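Local coordinates for protein peptide methionine sulfoxide reductase msrA/msrB (Neisseria gonorrhoeae, PDB 2H30) that passes electrons through its thioredoxin-like N-terminal domain, which can take them from DsbD, to downstream methionine sulfoxide reductase domains, at residues P40-W46 with A72-A78. The protein carries 2 engineered substitutions. Residue numbers count along the deposited sequence, not the author numbering.
Sequences PTLIKFW and ANLITVA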
loop_
_atom_site.group_PDB
_atom_site.type_symbol
_atom_site.label_atom_id
_atom_site.label_comp_id
_atom_site.label_asym_id
_atom_site.label_seq_id
_atom_site.Cartn_x
_atom_site.Cartn_y
_atom_site.Cartn_z
ATOM N N PRO A 40 6.518 -1.823 -11.597
ATOM C CA PRO A 40 6.589 -2.325 -10.188
ATOM C C PRO A 40 5.386 -1.770 -9.414
ATOM O O PRO A 40 4.755 -0.834 -9.866
ATOM C CB PRO A 40 7.876 -1.695 -9.653
ATOM C CG PRO A 40 8.051 -0.402 -10.482
ATOM C CD PRO A 40 7.487 -0.739 -11.868
ATOM N N THR A 41 5.130 -2.318 -8.232
ATOM C CA THR A 41 4.035 -1.871 -7.404
ATOM C C THR A 41 4.590 -1.492 -6.052
ATOM O O THR A 41 5.331 -2.273 -5.401
ATOM C CB THR A 41 2.983 -2.985 -7.254
ATOM O OG1 THR A 41 2.454 -3.245 -8.588
ATOM C CG2 THR A 41 1.798 -2.522 -6.407
ATOM N N LEU A 42 4.218 -0.282 -5.617
ATOM C CA LEU A 42 4.639 0.211 -4.291
ATOM C C LEU A 42 3.400 0.156 -3.434
ATOM O O LEU A 42 2.370 0.763 -3.787
ATOM C CB LEU A 42 5.156 1.653 -4.434
ATOM C CG LEU A 42 5.576 2.227 -3.094
ATOM C CD1 LEU A 42 6.758 1.466 -2.443
ATOM C CD2 LEU A 42 5.915 3.728 -3.436
ATOM N N ILE A 43 3.464 -0.625 -2.354
ATOM C CA ILE A 43 2.263 -0.881 -1.530
ATOM C C ILE A 43 2.441 -0.297 -0.151
ATOM O O ILE A 43 3.452 -0.590 0.515
ATOM C CB ILE A 43 2.026 -2.380 -1.337
ATOM C CG1 ILE A 43 1.900 -3.068 -2.709
ATOM C CG2 ILE A 43 0.771 -2.606 -0.468
ATOM C CD1 ILE A 43 1.855 -4.590 -2.550
ATOM N N LYS A 44 1.495 0.493 0.283
ATOM C CA LYS A 44 1.507 1.021 1.683
ATOM C C LYS A 44 0.491 0.219 2.510
ATOM O O LYS A 44 -0.707 0.235 2.127
ATOM C CB LYS A 44 1.057 2.480 1.691
ATOM C CG LYS A 44 1.161 3.054 3.129
ATOM C CD LYS A 44 0.702 4.477 3.170
ATOM C CE LYS A 44 1.353 5.100 4.474
ATOM N NZ LYS A 44 1.270 6.509 4.329
ATOM N N PHE A 45 0.968 -0.417 3.590
ATOM C CA PHE A 45 0.094 -1.140 4.535
ATOM C C PHE A 45 -0.221 -0.190 5.668
ATOM O O PHE A 45 0.684 0.458 6.230
ATOM C CB PHE A 45 0.821 -2.370 5.102
ATOM C CG PHE A 45 1.099 -3.405 4.053
ATOM C CD1 PHE A 45 2.221 -3.318 3.231
ATOM C CD2 PHE A 45 0.188 -4.423 3.853
ATOM C CE1 PHE A 45 2.429 -4.307 2.238
ATOM C CE2 PHE A 45 0.402 -5.432 2.879
ATOM C CZ PHE A 45 1.510 -5.380 2.061
ATOM N N TRP A 46 -1.490 -0.177 6.058
ATOM C CA TRP A 46 -1.942 0.736 7.103
ATOM C C TRP A 46 -3.164 0.191 7.829
ATOM O O TRP A 46 -3.721 -0.843 7.432
ATOM C CB TRP A 46 -2.235 2.123 6.498
ATOM C CG TRP A 46 -3.366 2.167 5.508
ATOM C CD1 TRP A 46 -3.306 1.807 4.175
ATOM C CD2 TRP A 46 -4.673 2.694 5.725
ATOM N NE1 TRP A 46 -4.554 2.043 3.566
ATOM C CE2 TRP A 46 -5.403 2.545 4.523
ATOM C CE3 TRP A 46 -5.323 3.186 6.862
ATOM C CZ2 TRP A 46 -6.715 2.973 4.375
ATOM C CZ3 TRP A 46 -6.664 3.585 6.722
ATOM C CH2 TRP A 46 -7.349 3.471 5.507
ATOM N N ALA A 72 5.157 3.493 -11.701
ATOM C CA ALA A 72 4.845 2.408 -10.751
ATOM C C ALA A 72 3.367 2.400 -10.497
ATOM O O ALA A 72 2.701 3.424 -10.666
ATOM C CB ALA A 72 5.583 2.670 -9.372
ATOM N N ASN A 73 2.872 1.267 -10.009
ATOM C CA ASN A 73 1.521 1.210 -9.455
ATOM C C ASN A 73 1.624 1.574 -7.974
ATOM O O ASN A 73 2.405 0.951 -7.270
ATOM C CB ASN A 73 0.976 -0.205 -9.522
ATOM C CG ASN A 73 1.002 -0.802 -10.965
ATOM O OD1 ASN A 73 1.471 -1.916 -11.171
ATOM N ND2 ASN A 73 0.531 -0.037 -11.911
ATOM N N LEU A 74 0.863 2.568 -7.535
ATOM C CA LEU A 74 0.847 2.879 -6.096
ATOM C C LEU A 74 -0.504 2.468 -5.541
ATOM O O LEU A 74 -1.581 2.905 -6.005
ATOM C CB LEU A 74 1.027 4.377 -5.912
ATOM C CG LEU A 74 2.362 4.745 -5.386
ATOM C CD1 LEU A 74 2.457 6.264 -5.348
ATOM C CD2 LEU A 74 2.536 4.255 -3.977
ATOM N N ILE A 75 -0.436 1.544 -4.584
ATOM C CA ILE A 75 -1.661 1.107 -3.923
ATOM C C ILE A 75 -1.492 1.038 -2.412
ATOM O O ILE A 75 -0.362 1.057 -1.914
ATOM C CB ILE A 75 -2.145 -0.237 -4.473
ATOM C CG1 ILE A 75 -1.146 -1.291 -4.118
ATOM C CG2 ILE A 75 -2.382 -0.162 -6.019
ATOM C CD1 ILE A 75 -1.688 -2.684 -4.319
ATOM N N THR A 76 -2.607 0.995 -1.699
ATOM C CA THR A 76 -2.511 0.809 -0.245
ATOM C C THR A 76 -3.335 -0.430 0.115
ATOM O O THR A 76 -4.250 -0.793 -0.639
ATOM C CB THR A 76 -3.002 2.033 0.568
ATOM O OG1 THR A 76 -4.438 2.062 0.595
ATOM C CG2 THR A 76 -2.416 3.329 -0.073
ATOM N N VAL A 77 -3.001 -1.030 1.244
ATOM C CA VAL A 77 -3.706 -2.212 1.738
ATOM C C VAL A 77 -4.117 -1.981 3.188
ATOM O O VAL A 77 -3.271 -1.715 4.040
ATOM C CB VAL A 77 -2.825 -3.412 1.696
ATOM C CG1 VAL A 77 -3.531 -4.630 2.378
ATOM C CG2 VAL A 77 -2.500 -3.760 0.217
ATOM N N ALA A 78 -5.425 -2.141 3.422
ATOM C CA ALA A 78 -5.961 -2.242 4.792
ATOM C C ALA A 78 -6.424 -3.678 4.946
ATOM O O ALA A 78 -6.773 -4.306 3.963
ATOM C CB ALA A 78 -7.105 -1.309 5.034
#
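Strands 41-45 and 73-78 are neighbouring parallel strands inside the sheet of a thioredoxin fold, flanked by strands 124-128 and 105-107 respectively and joined by helix 51-64 as a beta-alpha-beta crossover. Six backbone hydrogen bonds hold them in register, running from Asn73 N to Pro40 O (2.8 Å) through to Trp46 N to Val77 O (3.1 Å).

Thr41, Ile43 and Phe45 share one face with Asn73, Ile75 and Val77. Here Ile43, an m rotamer at chi1, sends CG2 to within 3.5 Å of Val77 CG2 and meets Ile75 CG1 with its own CG1 at 3.8 Å. Ile75 adopts the p rotamer, which brings the end of its side chain closer to strand 41-45. The Phe45 ring rests against Val77, Phe45 CD2 to Val77 CB 3.8 Å.

Leu42, Lys44, Leu74 and Thr76 occupy the other face. Leu74, with chi1 at -108° between wells, swings inward so that its CD2 lies 3.5 Å from Leu42 CD2. Lys44 is extended, all four chi angles t, and its tip leaves strand 73-78 to form a salt bridge with Glu56 of helix 51-64.

After Phe45 the p rotamer of Trp46 folds the indole back over strand 73-78. The indole also touches Cys53 of a CxxC pattern at the helix start, consistent with the redox site of thioredoxin-like proteins. Thr76 OG1, itself hydrogen-bonded to Pro104 O, accepts a hydrogen bond from Trp46 NE1 at 3.0 Å, near the plane of the indole.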